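Long-range contacts in bottromycin amidohydrolase (Streptomyces purpureus, PDB 6I5S), which probably hydrolyses the amide bond next to a thiazoline as a gatekeeping step in the biosynthesis of the peptide antibiotic bottromycin, using two zinc ions: residues Arg225-Leu230 and Phe268-Thr272; Ala341-Val345 and Asp384-Val388; Val234-Phe238 and Trp276-Thr280. One frame throughout, in Å; residues are numbered along the deposited sequence. Where two conformers were deposited one is given.

Contacts 1 and 2 share one small parallel sheet, with strands 226-228, 268-270 and 342-343 in that order. Contact 1 joins the first two strands; contact 2 packs helix 383-388 beside the third, and the centres of contacts 1 and 2 are about 9 Å apart. Contact 3 adjoins the sheet: the loop after strand 226-228 meets helix 273-280, which follows strand 268-270. The centre of contact 3 lies about 14 Å from that of contact 1 and about 21 Å from that of contact 2. Contacts 1 and 3 interleave along the chain, whereas contact 2 comes after both. Strand 226-228 runs into the zinc ligand H229, while contact 2 packs on the far strand.

Contact 1: residues Arg225-Leu230 and Phe268-Thr272; sequences RSTEHL and FVCPT. With ZN (zinc ion), chain B.
H229 and T272 meet just beyond the ends of two neighbouring parallel strands, where the imidazole bonds a threonine through ND1 and a zinc ion through NE2. CB of H229 lies 4.1 Å from OG1 of T272, and CG stands anti to the carbonyl carbon, beside the backbone N (chi1 -45°), bringing the ring up beside the threonine. H229 ND1 donates a nearly straight bond of 2.7 Å to OG1 of T272, which sits at the ring edge and in its plane; CD2 and CE1 flank the metal-facing corner, and H229 NE2 binds zinc at 2.2 Å. With both nitrogens engaged, rotation of the imidazole is restrained, making T272 a second-shell partner of the metal ligand. The carboxylated lysine and H210 complete the protein ligands of this zinc, joined by two waters. This placement of a metal ligand after a strand is consistent with the TIM-barrel fold of the amidohydrolase superfamily.

Up to H229, the backbone ladder is parallel: T227 N donates to F268 O, C270 N to T227 O at 3.0 Å, and H229 N to C270 O. The side chains of E228 and C270 share a sheet face, OE1 of E228 coming within 3.1 Å of C270 CB. E228 OE2 accepts from S226 OG at 2.7 Å and forms a salt bridge with R115, while E228 OE1 is hydrogen-bonded to ND1 of the zinc ligand H94. Farther along, L230 lays CG 3.8 Å from CB of P271, and the L230 and V269 side chains cross at about a right angle, with CD2 of L230 against CG1 of V269.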
ATOM      1  N   ARG A 225       2.166  -8.472 -14.109  1.00 27.25           N
ATOM      2  CA  ARG A 225       1.121  -7.471 -13.949  1.00 26.45           C
ATOM      3  C   ARG A 225       1.678  -6.208 -13.300  1.00 24.82           C
ATOM      4  O   ARG A 225       1.296  -5.094 -13.675  1.00 28.53           O
ATOM      5  CB  ARG A 225      -0.030  -8.030 -13.119  1.00 25.36           C
ATOM      6  CG  ARG A 225      -1.076  -7.002 -12.520  1.00 29.69           C
ATOM      7  CD  ARG A 225      -1.952  -6.452 -13.593  1.00 31.24           C
ATOM      8  NE  ARG A 225      -2.698  -7.501 -14.247  1.00 34.77           N
ATOM      9  CZ  ARG A 225      -3.805  -8.054 -13.810  1.00 37.02           C
ATOM     10  NH1 ARG A 225      -4.350  -7.710 -12.647  1.00 31.67           N
ATOM     11  NH2 ARG A 225      -4.354  -8.997 -14.559  1.00 39.39           N
ATOM     12  N   SER A 226       2.605  -6.370 -12.360  1.00 28.13           N
ATOM     13  CA  SER A 226       3.319  -5.236 -11.809  1.00 26.55           C
ATOM     14  C   SER A 226       4.701  -5.709 -11.361  1.00 27.78           C
ATOM     15  O   SER A 226       4.920  -6.889 -11.089  1.00 27.07           O
ATOM     16  CB  SER A 226       2.592  -4.586 -10.612  1.00 24.47           C
ATOM     17  OG  SER A 226       2.659  -5.443  -9.448  1.00 27.39           O
ATOM     18  N   THR A 227       5.619  -4.758 -11.267  1.00 27.76           N
ATOM     19  CA  THR A 227       6.961  -4.980 -10.714  1.00 26.99           C
ATOM     20  C   THR A 227       7.195  -3.975  -9.591  1.00 30.12           C
ATOM     21  O   THR A 227       6.683  -2.834  -9.622  1.00 27.96           O
ATOM     22  CB  THR A 227       8.083  -4.860 -11.745  1.00 27.12           C
ATOM     23  OG1 THR A 227       8.070  -3.569 -12.381  1.00 28.92           O
ATOM     24  CG2 THR A 227       7.907  -5.958 -12.869  1.00 29.03           C
ATOM     25  N   GLU A 228       7.895  -4.450  -8.554  1.00 24.76           N
ATOM     26  CA  GLU A 228       8.019  -3.729  -7.297  1.00 26.07           C
ATOM     27  C   GLU A 228       9.449  -3.222  -7.082  1.00 25.64           C
ATOM     28  O   GLU A 228      10.437  -3.870  -7.459  1.00 28.18           O
ATOM     29  CB  GLU A 228       7.626  -4.615  -6.102  1.00 36.34           C
ATOM     30  CG  GLU A 228       6.324  -5.453  -6.330  1.00 42.79           C
ATOM     31  CD  GLU A 228       5.150  -4.555  -6.532  1.00 37.42           C
ATOM     32  OE1 GLU A 228       4.922  -3.725  -5.622  1.00 37.72           O
ATOM     33  OE2 GLU A 228       4.476  -4.646  -7.580  1.00 34.26           O
ATOM     34  N   HIS A 229       9.521  -2.100  -6.393  1.00 26.34           N
ATOM     35  CA  HIS A 229      10.748  -1.532  -5.817  1.00 26.12           C
ATOM     36  C   HIS A 229      11.714  -0.998  -6.860  1.00 25.34           C
ATOM     37  O   HIS A 229      12.846  -0.630  -6.497  1.00 25.54           O
ATOM     38  CB  HIS A 229      11.507  -2.561  -4.955  1.00 26.03           C
ATOM     39  CG  HIS A 229      10.671  -3.352  -4.012  1.00 29.87           C
ATOM     40  ND1 HIS A 229       9.894  -2.782  -3.025  1.00 29.92           N
ATOM     41  CD2 HIS A 229      10.530  -4.704  -3.870  1.00 33.29           C
ATOM     42  CE1 HIS A 229       9.284  -3.742  -2.344  1.00 32.28           C
ATOM     43  NE2 HIS A 229       9.662  -4.908  -2.829  1.00 28.21           N
ATOM     44  N   LEU A 230      11.306  -0.881  -8.125  1.00 28.45           N
ATOM     45  CA  LEU A 230      12.195  -0.569  -9.250  1.00 29.45           C
ATOM     46  C   LEU A 230      13.253  -1.651  -9.490  1.00 29.71           C
ATOM     47  O   LEU A 230      14.167  -1.446 -10.303  1.00 29.77           O
ATOM     48  CB  LEU A 230      12.858   0.822  -9.061  1.00 24.22           C
ATOM     49  CG  LEU A 230      11.892   2.003  -8.971  1.00 26.72           C
ATOM     50  CD1 LEU A 230      12.678   3.301  -8.750  1.00 31.15           C
ATOM     51  CD2 LEU A 230      11.069   2.097 -10.238  1.00 30.06           C
ATOM     52  N   PHE A 268       2.550  -1.427 -14.839  1.00 27.21           N
ATOM     53  CA  PHE A 268       2.353  -0.949 -13.482  1.00 25.25           C
ATOM     54  C   PHE A 268       3.653  -1.099 -12.719  1.00 29.99           C
ATOM     55  O   PHE A 268       4.214  -2.195 -12.677  1.00 26.48           O
ATOM     56  CB  PHE A 268       1.271  -1.719 -12.771  1.00 25.94           C
ATOM     57  CG  PHE A 268      -0.115  -1.521 -13.369  1.00 28.32           C
ATOM     58  CD1 PHE A 268      -0.886  -0.445 -13.004  1.00 31.38           C
ATOM     59  CD2 PHE A 268      -0.595  -2.383 -14.330  1.00 31.92           C
ATOM     60  CE1 PHE A 268      -2.140  -0.259 -13.546  1.00 29.90           C
ATOM     61  CE2 PHE A 268      -1.849  -2.221 -14.857  1.00 34.89           C
ATOM     62  CZ  PHE A 268      -2.632  -1.153 -14.454  1.00 34.98           C
ATOM     63  N   VAL A 269       4.104  -0.001 -12.102  1.00 28.18           N
ATOM     64  CA  VAL A 269       5.365   0.079 -11.371  1.00 24.67           C
ATOM     65  C   VAL A 269       5.068   0.605  -9.967  1.00 27.17           C
ATOM     66  O   VAL A 269       4.502   1.673  -9.837  1.00 26.54           O
ATOM     67  CB  VAL A 269       6.365   1.006 -12.095  1.00 28.66           C
ATOM     68  CG1 VAL A 269       7.586   1.240 -11.234  1.00 30.42           C
ATOM     69  CG2 VAL A 269       6.734   0.396 -13.419  1.00 29.65           C
ATOM     70  N   CYS A 270       5.468  -0.135  -8.937  1.00 26.04           N
ATOM     71  CA  CYS A 270       5.253   0.227  -7.536  1.00 26.55           C
ATOM     72  C   CYS A 270       6.622   0.421  -6.895  1.00 29.83           C
ATOM     73  O   CYS A 270       7.232  -0.537  -6.422  1.00 29.80           O
ATOM     74  CB  CYS A 270       4.432  -0.863  -6.818  1.00 27.56           C
ATOM     75  SG  CYS A 270       4.056  -0.406  -5.156  1.00 30.46           S
ATOM     76  N   PRO A 271       7.147   1.656  -6.849  1.00 26.99           N
ATOM     77  CA  PRO A 271       8.568   1.835  -6.479  1.00 25.90           C
ATOM     78  C   PRO A 271       8.870   1.760  -4.990  1.00 26.34           C
ATOM     79  O   PRO A 271      10.044   1.605  -4.626  1.00 26.29           O
ATOM     80  CB  PRO A 271       8.909   3.230  -7.047  1.00 28.32           C
ATOM     81  CG  PRO A 271       7.587   3.954  -7.147  1.00 31.03           C
ATOM     82  CD  PRO A 271       6.547   2.858  -7.459  1.00 27.58           C
ATOM     83  N   THR A 272       7.866   1.893  -4.125  1.00 26.37           N
ATOM     84  CA  THR A 272       8.024   1.900  -2.671  1.00 24.39           C
ATOM     85  C   THR A 272       9.209   2.748  -2.241  1.00 28.09           C
ATOM     86  O   THR A 272      10.097   2.309  -1.520  1.00 26.73           O
ATOM     87  CB  THR A 272       8.122   0.493  -2.068  1.00 27.90           C
ATOM     88  OG1 THR A 272       9.318  -0.155  -2.466  1.00 29.03           O
ATOM     89  CG2 THR A 272       6.973  -0.380  -2.503  1.00 30.96           C
TER
HETATM   90 ZN    ZN B 501       9.954  -6.884  -1.936  0.61 35.03          ZN
HETATM   91  O   HOH W   1       1.758  -4.196 -16.202  1.00 33.99           O
HETATM   92  O   HOH W   2      10.883  -8.071  -0.413  1.00 60.36           O
HETATM   93  O   HOH W   3       9.425  -6.030   0.062  1.00 39.82           O

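Contact 2: residues Ala341-Val345 and Asp384-Val388; sequences ARLLV and DAYDV
D384 faces R342 with its carboxylate turned steeply against the guanidinium, the two planes 70° apart. NH2 of R342 forms a salt bridge with D384 OD1 at 2.9 Å through a nearly straight bond; the nitrogen keeps the oxygen in its own guanidinium plane but approaches from above the carboxylate. A longer, weak bond runs from NE to OD2 of the same aspartate. A water donates to both D384 OD2 and L343 O, tying the acid to the strand as well as to the arginine.

One residue on, A385 offers its CA to the CD2 branch of L344 at 3.7 Å. Three residues beyond D384, nearly a turn of helix, D387 brings OD2 to NH2 of R342 at 2.9 Å in a second salt bridge, here through the lone pair directed away from OD1, with a more bent angle of 137°. One guanidinium nitrogen thus joins two acids of the helix in a salt-bridge network, and the bend in the arginine chain at chi3 (77°) brings its edge across them. The two carboxylates are likely to be stabilised in their ionised form by this shared cation. V388 closes the segment, its CG1 3.9 Å from CD1 of L344.

In the fold, helix 383-388 lies against strand 342-343, with F268 of strand 268-270 touching R342, L344, D387 and V388. Helix 374-381 contributes K379 beside D384 and packs A380 and A381 against V345, which also meets helix 358-369.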
ATOM      1  N   ALA A 341       4.538   4.650 -18.029  1.00 31.99           N
ATOM      2  CA  ALA A 341       4.350   3.663 -16.971  1.00 32.04           C
ATOM      3  C   ALA A 341       3.235   4.123 -16.033  1.00 30.87           C
ATOM      4  O   ALA A 341       2.919   5.306 -15.921  1.00 31.92           O
ATOM      5  CB  ALA A 341       5.610   3.451 -16.131  1.00 27.98           C
ATOM      6  N   ARG A 342       2.672   3.168 -15.327  1.00 28.39           N
ATOM      7  CA  ARG A 342       1.505   3.395 -14.483  1.00 31.16           C
ATOM      8  C   ARG A 342       1.983   3.210 -13.055  1.00 26.59           C
ATOM      9  O   ARG A 342       2.080   2.098 -12.535  1.00 29.06           O
ATOM     10  CB  ARG A 342       0.333   2.458 -14.888  1.00 29.76           C
ATOM     11  CG  ARG A 342      -0.140   2.710 -16.331  1.00 31.51           C
ATOM     12  CD  ARG A 342      -1.211   1.721 -16.796  1.00 36.82           C
ATOM     13  NE  ARG A 342      -2.474   2.119 -16.179  1.00 38.90           N
ATOM     14  CZ  ARG A 342      -3.634   1.505 -16.395  1.00 41.60           C
ATOM     15  NH1 ARG A 342      -3.703   0.479 -17.236  1.00 34.97           N
ATOM     16  NH2 ARG A 342      -4.720   1.917 -15.772  1.00 36.44           N
ATOM     17  N   LEU A 343       2.221   4.318 -12.388  1.00 27.99           N
ATOM     18  CA  LEU A 343       2.769   4.239 -11.043  1.00 24.47           C
ATOM     19  C   LEU A 343       1.697   3.864 -10.016  1.00 26.05           C
ATOM     20  O   LEU A 343       0.511   4.118 -10.200  1.00 28.34           O
ATOM     21  CB  LEU A 343       3.390   5.554 -10.637  1.00 25.77           C
ATOM     22  CG  LEU A 343       4.699   5.895 -11.324  1.00 28.05           C
ATOM     23  CD1 LEU A 343       5.112   7.340 -10.869  1.00 35.57           C
ATOM     24  CD2 LEU A 343       5.769   4.952 -10.998  1.00 34.16           C
ATOM     25  N   LEU A 344       2.159   3.248  -8.935  1.00 24.84           N
ATOM     26  CA  LEU A 344       1.331   2.840  -7.794  1.00 26.36           C
ATOM     27  C   LEU A 344       1.991   3.356  -6.527  1.00 26.53           C
ATOM     28  O   LEU A 344       3.211   3.592  -6.468  1.00 26.50           O
ATOM     29  CB  LEU A 344       1.195   1.282  -7.722  1.00 27.38           C
ATOM     30  CG  LEU A 344       0.637   0.617  -8.972  1.00 28.53           C
ATOM     31  CD1 LEU A 344       0.848  -0.915  -8.888  1.00 26.39           C
ATOM     32  CD2 LEU A 344      -0.872   0.934  -9.052  1.00 28.55           C
ATOM     33  N   VAL A 345       1.182   3.509  -5.490  1.00 24.54           N
ATOM     34  CA  VAL A 345       1.636   4.011  -4.201  1.00 22.95           C
ATOM     35  C   VAL A 345       1.652   2.847  -3.232  1.00 26.89           C
ATOM     36  O   VAL A 345       0.584   2.427  -2.753  1.00 27.32           O
ATOM     37  CB  VAL A 345       0.740   5.134  -3.681  1.00 23.73           C
ATOM     38  CG1 VAL A 345       1.299   5.641  -2.430  1.00 26.12           C
ATOM     39  CG2 VAL A 345       0.554   6.237  -4.694  1.00 24.95           C
ATOM     40  N   ASP A 384      -5.528   3.669 -10.746  1.00 26.15           N
ATOM     41  CA  ASP A 384      -4.595   2.713 -11.352  1.00 29.70           C
ATOM     42  C   ASP A 384      -4.354   1.525 -10.437  1.00 28.93           C
ATOM     43  O   ASP A 384      -4.053   0.424 -10.914  1.00 28.73           O
ATOM     44  CB  ASP A 384      -3.289   3.414 -11.699  1.00 26.51           C
ATOM     45  CG  ASP A 384      -3.297   3.993 -13.113  1.00 35.01           C
ATOM     46  OD1 ASP A 384      -4.355   3.970 -13.755  1.00 39.60           O
ATOM     47  OD2 ASP A 384      -2.237   4.434 -13.596  1.00 39.97           O
ATOM     48  N   ALA A 385      -4.500   1.714  -9.129  1.00 24.45           N
ATOM     49  CA  ALA A 385      -4.412   0.564  -8.216  1.00 24.52           C
ATOM     50  C   ALA A 385      -5.627  -0.349  -8.354  1.00 25.48           C
ATOM     51  O   ALA A 385      -5.507  -1.577  -8.330  1.00 24.88           O
ATOM     52  CB  ALA A 385      -4.246   1.018  -6.777  1.00 24.99           C
ATOM     53  N   TYR A 386      -6.810   0.209  -8.515  1.00 28.38           N
ATOM     54  CA  TYR A 386      -7.956  -0.675  -8.742  1.00 26.42           C
ATOM     55  C   TYR A 386      -7.761  -1.443 -10.044  1.00 26.48           C
ATOM     56  O   TYR A 386      -8.086  -2.619 -10.143  1.00 25.84           O
ATOM     57  CB  TYR A 386      -9.248   0.128  -8.776  1.00 25.31           C
ATOM     58  CG  TYR A 386      -9.553   0.752  -7.407  1.00 27.28           C
ATOM     59  CD1 TYR A 386      -9.647  -0.047  -6.274  1.00 49.21           C
ATOM     60  CD2 TYR A 386      -9.726   2.124  -7.249  1.00 33.06           C
ATOM     61  CE1 TYR A 386      -9.903   0.489  -5.021  1.00 60.00           C
ATOM     62  CE2 TYR A 386      -9.980   2.693  -5.970  1.00 31.23           C
ATOM     63  CZ  TYR A 386     -10.056   1.852  -4.871  1.00 41.33           C
ATOM     64  OH  TYR A 386     -10.326   2.325  -3.594  1.00 33.37           O
ATOM     65  N   ASP A 387      -7.167  -0.801 -11.048  1.00 28.36           N
ATOM     66  CA  ASP A 387      -6.899  -1.515 -12.314  1.00 31.06           C
ATOM     67  C   ASP A 387      -5.872  -2.638 -12.152  1.00 28.40           C
ATOM     68  O   ASP A 387      -6.077  -3.750 -12.689  1.00 30.97           O
ATOM     69  CB  ASP A 387      -6.429  -0.538 -13.410  1.00 44.54           C
ATOM     70  CG  ASP A 387      -7.575   0.212 -14.047  1.00 81.67           C
ATOM     71  OD1 ASP A 387      -8.748  -0.073 -13.717  1.00102.83           O
ATOM     72  OD2 ASP A 387      -7.305   1.081 -14.889  1.00 79.53           O
ATOM     73  N   VAL A 388      -4.796  -2.388 -11.421  1.00 27.73           N
ATOM     74  CA  VAL A 388      -3.766  -3.428 -11.274  1.00 28.72           C
ATOM     75  C   VAL A 388      -4.304  -4.622 -10.491  1.00 27.57           C
ATOM     76  O   VAL A 388      -3.847  -5.768 -10.679  1.00 29.19           O
ATOM     77  CB  VAL A 388      -2.484  -2.858 -10.613  1.00 27.93           C
ATOM     78  CG1 VAL A 388      -2.600  -2.724  -9.086  1.00 25.24           C
ATOM     79  CG2 VAL A 388      -1.295  -3.745 -11.005  1.00 31.05           C
TER
HETATM   80  O   HOH W   4      -6.330  -0.906 -17.357  1.00 60.94           O
HETATM   81  O   HOH W   5      -0.558   5.855 -11.937  1.00 31.85           O

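Contact 3: residues Val234-Phe238 and Trp276-Thr280; sequences VPNVF and WRART
F238 and W276 bring their rings together obliquely, planes 53° apart and centroids separated by 5.1 Å, where the loop after strand 226-228 covers helix 273-280. This loop follows the zinc ligand H229, and an Asx turn lies within it: OD1 of N236 accepts from F238 N and fixes the backbone from which the phenyl ring projects. CE2 of F238 lies above one face of the indole, toward its rim, 3.5 Å from CZ3 of W276.

R279 approaches the same phenylalanine from another direction. In the conformer given here, its chain, extended from CG to NE, crosses the phenyl group at about a right angle and sets CD over a face, 3.6 Å from the F238 ring centroid, in a CH-pi contact. V237 CG2 lies over the opposite face. The guanidinium of this conformer stands 76° to the ring plane and continues to D348, a zinc ligand, with which NH2 forms a salt bridge. Replacing F238 with an alanine would probably open a gap against the indole face and leave W276 without its aromatic neighbour.

Around the rest of the indole, V237 CG2 approaches CZ3 of W276 at 4.1 Å, while NE1 of W276 is hydrogen-bonded to H229 O, and L249 and L329 pack against the side chain. On the NE1 side of the six-membered ring, CG2 of V234 rests 3.9 Å from CZ2 of W276.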
ATOM      1  N   VAL A 234      17.025  -1.125 -11.316  1.00 31.70           N
ATOM      2  CA  VAL A 234      18.195  -1.139 -10.446  1.00 33.71           C
ATOM      3  C   VAL A 234      18.253  -2.501  -9.786  1.00 33.85           C
ATOM      4  O   VAL A 234      17.236  -3.192  -9.698  1.00 34.84           O
ATOM      5  CB  VAL A 234      18.121  -0.012  -9.384  1.00 37.44           C
ATOM      6  CG1 VAL A 234      17.997   1.293 -10.075  1.00 42.07           C
ATOM      7  CG2 VAL A 234      16.975  -0.219  -8.473  1.00 32.46           C
ATOM      8  N   PRO A 235      19.409  -2.897  -9.294  1.00 35.98           N
ATOM      9  CA  PRO A 235      19.526  -4.196  -8.653  1.00 34.58           C
ATOM     10  C   PRO A 235      18.941  -4.188  -7.248  1.00 35.49           C
ATOM     11  O   PRO A 235      18.900  -3.172  -6.559  1.00 36.73           O
ATOM     12  CB  PRO A 235      21.042  -4.432  -8.617  1.00 38.41           C
ATOM     13  CG  PRO A 235      21.620  -3.134  -8.651  1.00 49.75           C
ATOM     14  CD  PRO A 235      20.706  -2.194  -9.361  1.00 43.48           C
ATOM     15  N   ASN A 236      18.503  -5.362  -6.820  1.00 35.57           N
ATOM     16  CA  ASN A 236      18.126  -5.555  -5.427  1.00 34.37           C
ATOM     17  C   ASN A 236      19.408  -5.640  -4.603  1.00 33.87           C
ATOM     18  O   ASN A 236      19.963  -6.732  -4.374  1.00 32.82           O
ATOM     19  CB  ASN A 236      17.265  -6.816  -5.252  1.00 34.24           C
ATOM     20  CG  ASN A 236      16.891  -7.035  -3.820  1.00 36.76           C
ATOM     21  OD1 ASN A 236      17.284  -6.261  -2.918  1.00 34.50           O
ATOM     22  ND2 ASN A 236      16.115  -8.077  -3.578  1.00 38.25           N
ATOM     23  N   VAL A 237      19.942  -4.473  -4.236  1.00 33.78           N
ATOM     24  CA  VAL A 237      21.206  -4.424  -3.509  1.00 37.70           C
ATOM     25  C   VAL A 237      21.088  -4.998  -2.106  1.00 30.27           C
ATOM     26  O   VAL A 237      22.103  -5.293  -1.471  1.00 37.46           O
ATOM     27  CB  VAL A 237      21.736  -2.972  -3.451  1.00 35.01           C
ATOM     28  CG1 VAL A 237      22.042  -2.469  -4.856  1.00 40.78           C
ATOM     29  CG2 VAL A 237      20.775  -2.035  -2.757  1.00 38.13           C
ATOM     30  N   PHE A 238      19.867  -5.251  -1.621  1.00 34.09           N
ATOM     31  CA  PHE A 238      19.740  -5.805  -0.276  1.00 35.33           C
ATOM     32  C   PHE A 238      20.093  -7.280  -0.247  1.00 41.67           C
ATOM     33  O   PHE A 238      20.295  -7.818   0.843  1.00 43.23           O
ATOM     34  CB  PHE A 238      18.342  -5.488   0.283  1.00 40.05           C
ATOM     35  CG  PHE A 238      18.051  -4.030   0.231  1.00 37.66           C
ATOM     36  CD1 PHE A 238      18.683  -3.143   1.117  1.00 41.66           C
ATOM     37  CD2 PHE A 238      17.259  -3.501  -0.762  1.00 37.17           C
ATOM     38  CE1 PHE A 238      18.488  -1.773   1.017  1.00 45.18           C
ATOM     39  CE2 PHE A 238      17.055  -2.125  -0.842  1.00 34.40           C
ATOM     40  CZ  PHE A 238      17.680  -1.267   0.034  1.00 41.00           C
ATOM     41  N   TRP A 276      12.615   2.249   0.463  1.00 26.13           N
ATOM     42  CA  TRP A 276      14.018   2.570   0.133  1.00 28.21           C
ATOM     43  C   TRP A 276      14.601   3.604   1.098  1.00 26.31           C
ATOM     44  O   TRP A 276      15.708   3.440   1.616  1.00 27.04           O
ATOM     45  CB  TRP A 276      14.093   3.105  -1.287  1.00 26.11           C
ATOM     46  CG  TRP A 276      14.198   2.117  -2.418  1.00 28.37           C
ATOM     47  CD1 TRP A 276      13.192   1.769  -3.297  1.00 26.61           C
ATOM     48  CD2 TRP A 276      15.360   1.399  -2.815  1.00 25.33           C
ATOM     49  NE1 TRP A 276      13.680   0.893  -4.246  1.00 30.15           N
ATOM     50  CE2 TRP A 276      15.013   0.654  -3.982  1.00 28.00           C
ATOM     51  CE3 TRP A 276      16.687   1.355  -2.346  1.00 28.66           C
ATOM     52  CZ2 TRP A 276      15.935  -0.150  -4.663  1.00 32.01           C
ATOM     53  CZ3 TRP A 276      17.608   0.569  -3.040  1.00 33.68           C
ATOM     54  CH2 TRP A 276      17.211  -0.199  -4.179  1.00 32.10           C
ATOM     55  N   ARG A 277      13.868   4.694   1.308  1.00 26.63           N
ATOM     56  CA  ARG A 277      14.313   5.766   2.203  1.00 27.58           C
ATOM     57  C   ARG A 277      14.562   5.233   3.606  1.00 27.84           C
ATOM     58  O   ARG A 277      15.575   5.514   4.226  1.00 27.12           O
ATOM     59  CB  ARG A 277      13.233   6.854   2.222  1.00 26.27           C
ATOM     60  CG  ARG A 277      13.510   8.115   3.086  1.00 28.61           C
ATOM     61  CD  ARG A 277      14.497   9.081   2.381  1.00 26.01           C
ATOM     62  NE  ARG A 277      13.920   9.534   1.123  1.00 28.11           N
ATOM     63  CZ  ARG A 277      14.631  10.218   0.213  1.00 30.04           C
ATOM     64  NH1 ARG A 277      14.074  10.590  -0.921  1.00 33.92           N
ATOM     65  NH2 ARG A 277      15.905  10.494   0.420  1.00 35.42           N
ATOM     66  N   ALA A 278      13.627   4.447   4.135  1.00 28.93           N
ATOM     67  CA  ALA A 278      13.830   3.917   5.481  1.00 27.52           C
ATOM     68  C   ALA A 278      15.008   2.960   5.571  1.00 32.42           C
ATOM     69  O   ALA A 278      15.699   2.941   6.592  1.00 36.97           O
ATOM     70  CB  ALA A 278      12.521   3.237   5.956  1.00 26.04           C
ATOM     71  N   ARG A 279      15.310   2.186   4.512  1.00 29.90           N
ATOM     72  CA  ARG A 279      16.446   1.262   4.554  0.59 26.81           C
ATOM     73  C   ARG A 279      17.800   1.959   4.586  1.00 32.88           C
ATOM     74  O   ARG A 279      18.807   1.325   4.939  1.00 33.92           O
ATOM     75  CB  ARG A 279      16.388   0.296   3.345  0.59 33.30           C
ATOM     76  CG  ARG A 279      15.177  -0.653   3.344  0.59 43.64           C
ATOM     77  CD  ARG A 279      15.000  -1.406   1.995  0.59 55.91           C
ATOM     78  NE  ARG A 279      13.650  -1.971   1.788  0.59 58.90           N
ATOM     79  CZ  ARG A 279      13.076  -2.197   0.597  0.59 39.61           C
ATOM     80  NH1 ARG A 279      13.696  -1.915  -0.549  0.59 49.54           N
ATOM     81  NH2 ARG A 279      11.852  -2.678   0.551  0.59 34.86           N
ATOM     82  N   THR A 280      17.870   3.236   4.182  1.00 31.63           N
ATOM     83  CA  THR A 280      19.157   3.940   4.127  1.00 32.48           C
ATOM     84  C   THR A 280      19.702   4.229   5.508  1.00 39.65           C
ATOM     85  O   THR A 280      20.918   4.391   5.664  1.00 35.77           O
ATOM     86  CB  THR A 280      19.058   5.289   3.423  1.00 33.73           C
ATOM     87  OG1 THR A 280      18.198   6.159   4.158  1.00 29.89           O
ATOM     88  CG2 THR A 280      18.643   5.172   1.968  1.00 31.77           C
TER